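Local coordinates for tailspike protein (Acinetobacter phage vB_ApiP_P1, PDB 6E1R) that probably binds and depolymerises the capsular polysaccharide of its Acinetobacter baumannii host, as the trimeric beta-helical tailspike of the phage particle, at residues 272-278 against 297-303; 293-297 against 319-323; 189-195 against 211-217. All blocks are in the same frame, centred on the assembly; numbering follows the deposited sequence.

Contact 1 of 3, residues 272-278 against 297-303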
loop_
_atom_site.group_PDB
_atom_site.type_symbol
_atom_site.label_atom_id
_atom_site.label_comp_id
_atom_site.label_asym_id
_atom_site.label_seq_id
_atom_site.Cartn_x
_atom_site.Cartn_y
_atom_site.Cartn_z
ATOM N N TYR A 272 -22.141 -8.565 -3.345
ATOM C CA TYR A 272 -21.292 -7.534 -3.944
ATOM C C TYR A 272 -20.638 -6.668 -2.869
ATOM O O TYR A 272 -20.571 -5.442 -2.986
ATOM C CB TYR A 272 -22.077 -6.681 -4.944
ATOM C CG TYR A 272 -22.730 -7.500 -6.034
ATOM C CD1 TYR A 272 -24.029 -7.972 -5.891
ATOM C CD2 TYR A 272 -22.044 -7.814 -7.201
ATOM C CE1 TYR A 272 -24.628 -8.727 -6.881
ATOM C CE2 TYR A 272 -22.637 -8.569 -8.199
ATOM C CZ TYR A 272 -23.928 -9.022 -8.033
ATOM O OH TYR A 272 -24.525 -9.773 -9.020
ATOM N N GLY A 273 -20.155 -7.317 -1.811
ATOM C CA GLY A 273 -19.477 -6.589 -0.755
ATOM C C GLY A 273 -18.201 -5.937 -1.251
ATOM O O GLY A 273 -17.505 -6.460 -2.122
ATOM N N THR A 274 -17.886 -4.784 -0.669
ATOM C CA THR A 274 -16.835 -3.916 -1.175
ATOM C C THR A 274 -15.673 -3.809 -0.194
ATOM O O THR A 274 -15.849 -3.908 1.023
ATOM C CB THR A 274 -17.382 -2.512 -1.465
ATOM O OG1 THR A 274 -17.960 -1.967 -0.273
ATOM C CG2 THR A 274 -18.441 -2.568 -2.548
ATOM N N GLN A 275 -14.478 -3.613 -0.755
ATOM C CA GLN A 275 -13.276 -3.228 -0.015
ATOM C C GLN A 275 -12.870 -4.305 0.998
ATOM O O GLN A 275 -13.014 -4.159 2.213
ATOM C CB GLN A 275 -13.475 -1.866 0.660
ATOM C CG GLN A 275 -13.678 -0.721 -0.322
ATOM C CD GLN A 275 -12.413 -0.364 -1.074
ATOM O OE1 GLN A 275 -11.331 -0.289 -0.491
ATOM N NE2 GLN A 275 -12.540 -0.142 -2.378
ATOM N N TRP A 276 -12.347 -5.396 0.447
ATOM C CA TRP A 276 -11.657 -6.435 1.209
ATOM C C TRP A 276 -10.201 -6.421 0.758
ATOM O O TRP A 276 -9.894 -6.816 -0.371
ATOM C CB TRP A 276 -12.283 -7.809 0.974
ATOM C CG TRP A 276 -13.637 -8.026 1.590
ATOM C CD1 TRP A 276 -14.777 -7.320 1.337
ATOM C CD2 TRP A 276 -13.999 -9.048 2.530
ATOM N NE1 TRP A 276 -15.822 -7.828 2.074
ATOM C CE2 TRP A 276 -15.370 -8.889 2.813
ATOM C CE3 TRP A 276 -13.293 -10.075 3.166
ATOM C CZ2 TRP A 276 -16.049 -9.720 3.703
ATOM C CZ3 TRP A 276 -13.969 -10.897 4.050
ATOM C CH2 TRP A 276 -15.333 -10.714 4.310
ATOM N N HIS A 277 -9.305 -5.965 1.631
ATOM C CA HIS A 277 -7.898 -5.824 1.285
ATOM C C HIS A 277 -7.033 -6.568 2.292
ATOM O O HIS A 277 -7.427 -6.773 3.443
ATOM C CB HIS A 277 -7.488 -4.348 1.213
ATOM C CG HIS A 277 -8.280 -3.553 0.224
ATOM N ND1 HIS A 277 -8.323 -3.867 -1.118
ATOM C CD2 HIS A 277 -9.065 -2.461 0.380
ATOM C CE1 HIS A 277 -9.098 -3.002 -1.745
ATOM N NE2 HIS A 277 -9.560 -2.138 -0.859
ATOM N N PHE A 278 -5.843 -6.968 1.843
ATOM C CA PHE A 278 -4.946 -7.826 2.613
ATOM C C PHE A 278 -3.541 -7.241 2.575
ATOM O O PHE A 278 -2.876 -7.280 1.534
ATOM C CB PHE A 278 -4.955 -9.255 2.065
ATOM C CG PHE A 278 -6.318 -9.888 2.051
ATOM C CD1 PHE A 278 -7.184 -9.686 0.989
ATOM C CD2 PHE A 278 -6.731 -10.691 3.100
ATOM C CE1 PHE A 278 -8.437 -10.267 0.978
ATOM C CE2 PHE A 278 -7.982 -11.277 3.095
ATOM C CZ PHE A 278 -8.837 -11.064 2.033
ATOM N N ALA A 297 -18.389 -10.065 -5.364
ATOM C CA ALA A 297 -17.937 -8.793 -4.827
ATOM C C ALA A 297 -17.954 -7.708 -5.893
ATOM O O ALA A 297 -18.026 -7.978 -7.094
ATOM C CB ALA A 297 -16.521 -8.908 -4.246
ATOM N N SER A 298 -17.897 -6.466 -5.420
ATOM C CA SER A 298 -17.618 -5.297 -6.238
ATOM C C SER A 298 -16.500 -4.517 -5.558
ATOM O O SER A 298 -16.064 -4.862 -4.455
ATOM C CB SER A 298 -18.867 -4.429 -6.447
ATOM O OG SER A 298 -19.376 -3.948 -5.219
ATOM N N SER A 299 -16.019 -3.470 -6.239
ATOM C CA SER A 299 -14.874 -2.664 -5.815
ATOM C C SER A 299 -13.597 -3.499 -5.889
ATOM O O SER A 299 -13.664 -4.734 -5.932
ATOM C CB SER A 299 -15.084 -2.094 -4.407
ATOM O OG SER A 299 -15.874 -0.921 -4.446
ATOM N N PRO A 300 -12.421 -2.874 -5.916
ATOM C CA PRO A 300 -11.184 -3.642 -6.086
ATOM C C PRO A 300 -10.835 -4.485 -4.869
ATOM O O PRO A 300 -11.298 -4.251 -3.750
ATOM C CB PRO A 300 -10.126 -2.557 -6.317
ATOM C CG PRO A 300 -10.689 -1.363 -5.643
ATOM C CD PRO A 300 -12.157 -1.425 -5.914
ATOM N N ILE A 301 -10.000 -5.490 -5.118
ATOM C CA ILE A 301 -9.432 -6.346 -4.084
ATOM C C ILE A 301 -7.919 -6.292 -4.238
ATOM O O ILE A 301 -7.389 -6.631 -5.303
ATOM C CB ILE A 301 -9.944 -7.791 -4.186
ATOM C CG1 ILE A 301 -11.472 -7.823 -4.120
ATOM C CG2 ILE A 301 -9.336 -8.650 -3.086
ATOM C CD1 ILE A 301 -12.061 -9.195 -4.357
HETATM N N MSE A 302 -7.226 -5.864 -3.188
HETATM C CA MSE A 302 -5.784 -5.665 -3.281
HETATM C C MSE A 302 -4.995 -6.468 -2.253
HETATM O O MSE A 302 -5.407 -6.608 -1.102
HETATM C CB MSE A 302 -5.446 -4.182 -3.130
HETATM C CG MSE A 302 -6.115 -3.286 -4.150
HETATM SE SE MSE A 302 -5.608 -1.424 -3.904
HETATM C CE MSE A 302 -6.031 -1.243 -2.008
ATOM N N PHE A 303 -3.850 -6.988 -2.686
ATOM C CA PHE A 303 -2.900 -7.675 -1.817
ATOM C C PHE A 303 -1.613 -6.863 -1.808
ATOM O O PHE A 303 -0.867 -6.864 -2.794
ATOM C CB PHE A 303 -2.641 -9.105 -2.293
ATOM C CG PHE A 303 -3.864 -9.976 -2.300
ATOM C CD1 PHE A 303 -4.707 -10.004 -3.398
ATOM C CD2 PHE A 303 -4.169 -10.771 -1.206
ATOM C CE1 PHE A 303 -5.828 -10.806 -3.408
ATOM C CE2 PHE A 303 -5.292 -11.576 -1.208
ATOM C CZ PHE A 303 -6.122 -11.592 -2.310
HETATM O O HOH W 1 -14.007 -5.040 -2.986
#
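A297 meets G273 beside the corner that the chain turns at Y272, between two successive coils of a parallel beta-helix, its CB 3.4 Å from G273 O. At S298 the hydroxyl is rotated between the backbone N and the carbonyl carbon (chi1 61°), and OG donates to Y272 O at 2.9 Å from above the carbonyl plane, with the T274 methyl CG2 alongside. S299 then lays CB against T274 CB, while the two hydroxyls turn outward to a second subunit: S299 OG bonds H338 and T274 OG1 bonds Y307 there. The P300 ring atoms CG and CD pack on the Q275 amide nitrogen. A water accepts from Q275 N at 2.7 Å and lies between S298 O and P300 O. I301 sets CG2 against W276 O. M302, a selenomethionine, donates its N to H277 ND1 at 3.1 Å, exactly in the imidazole plane; across CE1, at the other ring nitrogen, H277 NE2 donates a hydrogen bond to Q275 OE1 at 2.6 Å from above the amide plane, and the two bonds fix the ring's rotation. A bend at chi3 (-52°) brings M302 CE over one face of that ring, 3.6 Å from its centroid. M302 O receives F278 N at 3.0 Å. F303 closes the segment beside F278, the planes 10° apart but the rings slid so far that they barely overlap, with F303 CE2 3.5 Å from F278 CD1.

Contact 2 of 3, residues 293-297 against 319-323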
loop_
_atom_site.group_PDB
_atom_site.type_symbol
_atom_site.label_atom_id
_atom_site.label_comp_id
_atom_site.label_asym_id
_atom_site.label_seq_id
_atom_site.Cartn_x
_atom_site.Cartn_y
_atom_site.Cartn_z
ATOM N N ILE A 293 -10.165 -17.654 -2.298
ATOM C CA ILE A 293 -11.123 -16.576 -2.089
ATOM C C ILE A 293 -12.186 -16.693 -3.173
ATOM O O ILE A 293 -11.907 -16.437 -4.351
ATOM C CB ILE A 293 -10.459 -15.193 -2.126
ATOM C CG1 ILE A 293 -9.357 -15.096 -1.070
ATOM C CG2 ILE A 293 -11.495 -14.099 -1.918
ATOM C CD1 ILE A 293 -8.580 -13.803 -1.122
ATOM N N LYS A 294 -13.397 -17.081 -2.783
ATOM C CA LYS A 294 -14.550 -17.129 -3.676
ATOM C C LYS A 294 -15.531 -16.062 -3.212
ATOM O O LYS A 294 -16.085 -16.163 -2.112
ATOM C CB LYS A 294 -15.213 -18.503 -3.674
ATOM C CG LYS A 294 -16.470 -18.544 -4.531
ATOM C CD LYS A 294 -17.331 -19.754 -4.230
ATOM C CE LYS A 294 -16.657 -21.027 -4.666
ATOM N NZ LYS A 294 -17.557 -22.207 -4.506
ATOM N N CYS A 295 -15.749 -15.045 -4.038
ATOM C CA CYS A 295 -16.539 -13.902 -3.611
ATOM C C CYS A 295 -17.403 -13.380 -4.749
ATOM O O CYS A 295 -16.963 -13.314 -5.899
ATOM C CB CYS A 295 -15.638 -12.774 -3.093
ATOM S SG CYS A 295 -14.507 -12.098 -4.330
ATOM N N THR A 296 -18.640 -13.023 -4.409
ATOM C CA THR A 296 -19.505 -12.215 -5.265
ATOM C C THR A 296 -19.335 -10.785 -4.766
ATOM O O THR A 296 -20.017 -10.346 -3.839
ATOM C CB THR A 296 -20.956 -12.678 -5.190
ATOM O OG1 THR A 296 -21.044 -14.049 -5.600
ATOM C CG2 THR A 296 -21.842 -11.823 -6.085
ATOM N N ALA A 297 -18.389 -10.065 -5.364
ATOM C CA ALA A 297 -17.937 -8.793 -4.827
ATOM C C ALA A 297 -17.954 -7.708 -5.893
ATOM O O ALA A 297 -18.026 -7.978 -7.094
ATOM C CB ALA A 297 -16.521 -8.908 -4.246
ATOM N N LYS A 319 -11.508 -16.262 -7.057
ATOM C CA LYS A 319 -12.535 -16.524 -8.062
ATOM C C LYS A 319 -13.709 -15.589 -7.807
ATOM O O LYS A 319 -14.403 -15.721 -6.795
ATOM C CB LYS A 319 -12.984 -17.984 -8.025
ATOM C CG LYS A 319 -14.079 -18.320 -9.024
ATOM C CD LYS A 319 -14.449 -19.791 -8.967
ATOM C CE LYS A 319 -15.526 -20.130 -9.983
ATOM N NZ LYS A 319 -15.817 -21.590 -10.018
ATOM N N THR A 320 -13.930 -14.650 -8.721
ATOM C CA THR A 320 -15.016 -13.691 -8.593
ATOM C C THR A 320 -16.284 -14.228 -9.246
ATOM O O THR A 320 -16.238 -14.931 -10.259
ATOM C CB THR A 320 -14.636 -12.350 -9.223
ATOM O OG1 THR A 320 -14.110 -12.567 -10.539
ATOM C CG2 THR A 320 -13.595 -11.636 -8.372
ATOM N N LEU A 321 -17.425 -13.883 -8.653
ATOM C CA LEU A 321 -18.730 -14.334 -9.111
ATOM C C LEU A 321 -19.681 -13.147 -9.184
ATOM O O LEU A 321 -19.361 -12.035 -8.756
ATOM C CB LEU A 321 -19.305 -15.414 -8.185
ATOM C CG LEU A 321 -18.608 -16.774 -8.173
ATOM C CD1 LEU A 321 -19.082 -17.605 -6.995
ATOM C CD2 LEU A 321 -18.879 -17.503 -9.474
ATOM N N GLY A 322 -20.867 -13.399 -9.720
ATOM C CA GLY A 322 -21.923 -12.408 -9.772
ATOM C C GLY A 322 -22.251 -11.998 -11.196
ATOM O O GLY A 322 -21.840 -12.628 -12.176
ATOM N N ASN A 323 -23.010 -10.909 -11.296
ATOM C CA ASN A 323 -23.429 -10.338 -12.570
ATOM C C ASN A 323 -22.811 -8.954 -12.700
ATOM O O ASN A 323 -23.038 -8.088 -11.847
ATOM C CB ASN A 323 -24.956 -10.264 -12.655
ATOM C CG ASN A 323 -25.443 -9.678 -13.966
ATOM O OD1 ASN A 323 -24.698 -9.602 -14.944
ATOM N ND2 ASN A 323 -26.704 -9.261 -13.993
HETATM O O HOH W 2 -17.156 -10.505 -8.130
#
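I293 and C295 both reach one lysine, K319, through its backbone N and O: K319 N donates to I293 O at 2.7 Å and C295 N to K319 O at 3.1 Å. This is the stagger of parallel strands, and it joins neighbouring coils of the beta-helix on one face. One step further, L321 N bonds C295 O at 2.8 Å. Beyond T296 and L321 a water stands between the two backbones, accepting from A297 N at 3.1 Å and donating to L321 O at 2.8 Å.

Side chains close the flanks. The L321 methyl CD1 crosses the aliphatic part of K294, touching CG at 3.7 Å, because K294 directs CG anti to its own backbone nitrogen (chi1 176°). T296 meets L321 nearly at a right angle, its OG1 3.4 Å from L321 CB, while its CG2 touches G322 CA. On the other surface of the strands C295 SG faces the T320 methyl CG2, and I301 and W269 pack against C295.

Second-shell groups hold these in place. Y272 OH bonds N323 N and so ties down the departing end of 319-323, and T351 OG1 takes up T320 O. K294 NZ makes salt bridges with E290 and D264. K319 NZ lies 5.8 Å from K294 NZ, so those two carboxylates would be expected to temper the repulsion between like charges on this partly exposed face, where no other chain of the assembly touches the contact.

Contact 3 of 3, residues 189-195 against 211-217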
loop_
_atom_site.group_PDB
_atom_site.type_symbol
_atom_site.label_atom_id
_atom_site.label_comp_id
_atom_site.label_asym_id
_atom_site.label_seq_id
_atom_site.Cartn_x
_atom_site.Cartn_y
_atom_site.Cartn_z
ATOM N N TYR A 189 -25.400 -7.492 11.283
ATOM C CA TYR A 189 -24.117 -6.858 11.005
ATOM C C TYR A 189 -23.186 -6.990 12.204
ATOM O O TYR A 189 -23.514 -6.533 13.306
ATOM C CB TYR A 189 -24.315 -5.385 10.651
ATOM C CG TYR A 189 -24.164 -5.063 9.182
ATOM C CD1 TYR A 189 -23.540 -5.948 8.311
ATOM C CD2 TYR A 189 -24.639 -3.865 8.667
ATOM C CE1 TYR A 189 -23.397 -5.645 6.968
ATOM C CE2 TYR A 189 -24.502 -3.554 7.330
ATOM C CZ TYR A 189 -23.881 -4.447 6.485
ATOM O OH TYR A 189 -23.747 -4.133 5.154
ATOM N N LEU A 190 -22.027 -7.611 11.991
ATOM C CA LEU A 190 -20.918 -7.537 12.942
ATOM C C LEU A 190 -20.104 -6.317 12.532
ATOM O O LEU A 190 -19.127 -6.414 11.789
ATOM C CB LEU A 190 -20.091 -8.818 12.924
ATOM C CG LEU A 190 -19.354 -9.233 14.204
ATOM C CD1 LEU A 190 -18.753 -10.624 14.050
ATOM C CD2 LEU A 190 -18.278 -8.235 14.594
ATOM N N SER A 191 -20.520 -5.151 13.016
ATOM C CA SER A 191 -20.070 -3.873 12.483
ATOM C C SER A 191 -19.117 -3.168 13.438
ATOM O O SER A 191 -19.290 -3.223 14.661
ATOM C CB SER A 191 -21.267 -2.966 12.186
ATOM O OG SER A 191 -20.845 -1.657 11.846
ATOM N N GLN A 192 -18.118 -2.501 12.862
ATOM C CA GLN A 192 -17.178 -1.642 13.581
ATOM C C GLN A 192 -16.501 -2.390 14.730
ATOM O O GLN A 192 -16.536 -1.982 15.892
ATOM C CB GLN A 192 -17.872 -0.370 14.073
ATOM C CG GLN A 192 -18.334 0.539 12.941
ATOM C CD GLN A 192 -18.915 1.849 13.432
ATOM O OE1 GLN A 192 -19.141 2.031 14.627
ATOM N NE2 GLN A 192 -19.157 2.772 12.509
ATOM N N SER A 193 -15.870 -3.504 14.376
ATOM C CA SER A 193 -15.184 -4.362 15.330
ATOM C C SER A 193 -13.692 -4.398 15.023
ATOM O O SER A 193 -13.238 -3.995 13.949
ATOM C CB SER A 193 -15.760 -5.782 15.308
ATOM O OG SER A 193 -15.167 -6.585 16.314
ATOM N N THR A 194 -12.928 -4.893 15.994
ATOM C CA THR A 194 -11.490 -5.069 15.848
ATOM C C THR A 194 -11.106 -6.422 16.421
ATOM O O THR A 194 -11.510 -6.762 17.537
ATOM C CB THR A 194 -10.709 -3.956 16.560
ATOM O OG1 THR A 194 -11.064 -2.684 16.005
ATOM C CG2 THR A 194 -9.209 -4.172 16.404
ATOM N N PHE A 195 -10.346 -7.195 15.654
ATOM C CA PHE A 195 -9.840 -8.494 16.086
ATOM C C PHE A 195 -8.324 -8.376 16.208
ATOM O O PHE A 195 -7.607 -8.400 15.204
ATOM C CB PHE A 195 -10.254 -9.592 15.112
ATOM C CG PHE A 195 -11.740 -9.799 15.035
ATOM C CD1 PHE A 195 -12.514 -9.046 14.164
ATOM C CD2 PHE A 195 -12.366 -10.730 15.845
ATOM C CE1 PHE A 195 -13.882 -9.230 14.093
ATOM C CE2 PHE A 195 -13.736 -10.917 15.782
ATOM C CZ PHE A 195 -14.495 -10.166 14.905
ATOM N N ASN A 211 -21.862 -11.626 9.213
ATOM C CA ASN A 211 -21.835 -10.592 8.179
ATOM C C ASN A 211 -20.925 -9.468 8.659
ATOM O O ASN A 211 -21.348 -8.575 9.396
ATOM C CB ASN A 211 -23.246 -10.090 7.890
ATOM C CG ASN A 211 -23.335 -9.310 6.591
ATOM O OD1 ASN A 211 -22.375 -9.248 5.825
ATOM N ND2 ASN A 211 -24.495 -8.714 6.336
ATOM N N LEU A 212 -19.665 -9.509 8.229
ATOM C CA LEU A 212 -18.661 -8.558 8.686
ATOM C C LEU A 212 -18.756 -7.248 7.917
ATOM O O LEU A 212 -18.977 -7.238 6.703
ATOM C CB LEU A 212 -17.264 -9.151 8.511
ATOM C CG LEU A 212 -16.957 -10.414 9.316
ATOM C CD1 LEU A 212 -15.622 -11.001 8.891
ATOM C CD2 LEU A 212 -16.966 -10.112 10.805
ATOM N N ILE A 213 -18.568 -6.138 8.626
ATOM C CA ILE A 213 -18.469 -4.832 7.980
ATOM C C ILE A 213 -17.690 -3.900 8.898
ATOM O O ILE A 213 -17.883 -3.898 10.117
ATOM C CB ILE A 213 -19.861 -4.260 7.618
ATOM C CG1 ILE A 213 -19.713 -2.950 6.838
ATOM C CG2 ILE A 213 -20.704 -4.047 8.858
ATOM C CD1 ILE A 213 -21.017 -2.404 6.297
ATOM N N LEU A 214 -16.787 -3.121 8.295
ATOM C CA LEU A 214 -15.945 -2.166 9.017
ATOM C C LEU A 214 -15.153 -2.848 10.133
ATOM O O LEU A 214 -15.055 -2.340 11.252
ATOM C CB LEU A 214 -16.781 -1.008 9.567
ATOM C CG LEU A 214 -17.175 0.062 8.543
ATOM C CD1 LEU A 214 -18.223 1.000 9.120
ATOM C CD2 LEU A 214 -15.956 0.842 8.080
ATOM N N CYS A 215 -14.576 -4.007 9.822
ATOM C CA CYS A 215 -13.786 -4.782 10.771
ATOM C C CYS A 215 -12.344 -4.861 10.294
ATOM O O CYS A 215 -12.091 -5.146 9.119
ATOM C CB CYS A 215 -14.354 -6.192 10.944
ATOM S SG CYS A 215 -16.000 -6.248 11.672
ATOM N N ASP A 216 -11.407 -4.608 11.201
ATOM C CA ASP A 216 -9.988 -4.774 10.929
ATOM C C ASP A 216 -9.441 -5.948 11.731
ATOM O O ASP A 216 -9.869 -6.203 12.860
ATOM C CB ASP A 216 -9.201 -3.500 11.257
ATOM C CG ASP A 216 -9.208 -3.177 12.736
ATOM O OD1 ASP A 216 -10.290 -3.244 13.355
ATOM O OD2 ASP A 216 -8.130 -2.858 13.280
ATOM N N PHE A 217 -8.491 -6.662 11.135
ATOM C CA PHE A 217 -7.890 -7.846 11.736
ATOM C C PHE A 217 -6.394 -7.610 11.878
ATOM O O PHE A 217 -5.699 -7.412 10.875
ATOM C CB PHE A 217 -8.161 -9.092 10.889
ATOM C CG PHE A 217 -9.613 -9.475 10.807
ATOM C CD1 PHE A 217 -10.492 -8.753 10.015
ATOM C CD2 PHE A 217 -10.094 -10.566 11.509
ATOM C CE1 PHE A 217 -11.826 -9.108 9.934
ATOM C CE2 PHE A 217 -11.427 -10.926 11.431
ATOM C CZ PHE A 217 -12.293 -10.195 10.643
#
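I213 packs against Y189 across two adjacent coils of the beta-helix, and its branches show how one aliphatic side chain can match a ring. CB comes to 3.9 Å from Y189 CE1. The CG2 branch stands over one ring face, 3.5 Å from the centroid and 15° off the normal, and touches S191 CB as well. With CG1 anti to the backbone nitrogen (chi1 -175°), the other branch runs on along the ring, and its tip CD1 ends 3.4 Å from Y189 OH, a hydroxyl bonded in turn to E247 O. The N211 amide, tilted 43° to the ring, brings ND2 close to Y189 CE1.

Backbone bonds of the parallel-strand type keep this register: L190 N to N211 O, I213 N to L190 O and Q192 N to I213 O. Q192 and L214 then both adopt positive phi, so the two coils bend at the same place and their side chains lie side by side. Beyond the bend T194 OG1 donates to D216 OD1 at 2.8 Å, on the syn lone pair of the carboxylate, and the same T194 OG1 also bonds H197 of the second subunit. F195 and F217 run side by side with nearly parallel, slipped rings, centroids 4.8 Å apart.

Strand 189-196 is paired to strand 164-167 on its other edge, and 215-218 to strand 251-254; F195 continues onto F166 and F217 onto F253. L212 reaches across to strand 235-239, while K219 of the second subunit bonds L214 O.

In the fold
Along the chain contact 3 closes before contact 1 opens, whereas contacts 1 and 2 interleave: their segments alternate and share A297, where the chain passes from strand 293-297 toward strand 301-304. Contacts 1 and 2 touch, with centres about 10 Å apart; contact 3 lies about 15 Å from contact 1 and 20 Å from contact 2, centre to centre. Contacts 1 and 3 both reach the sheet holding strands 189-196 and 273-278, with F253 stacked between F217 and F278, and both meet the second subunit. Contact 2 belongs to a different sheet, running from 235-239 to 372-373. Together they illustrate coil-upon-coil stacking of a beta-helix with one flank turned to trimer assembly.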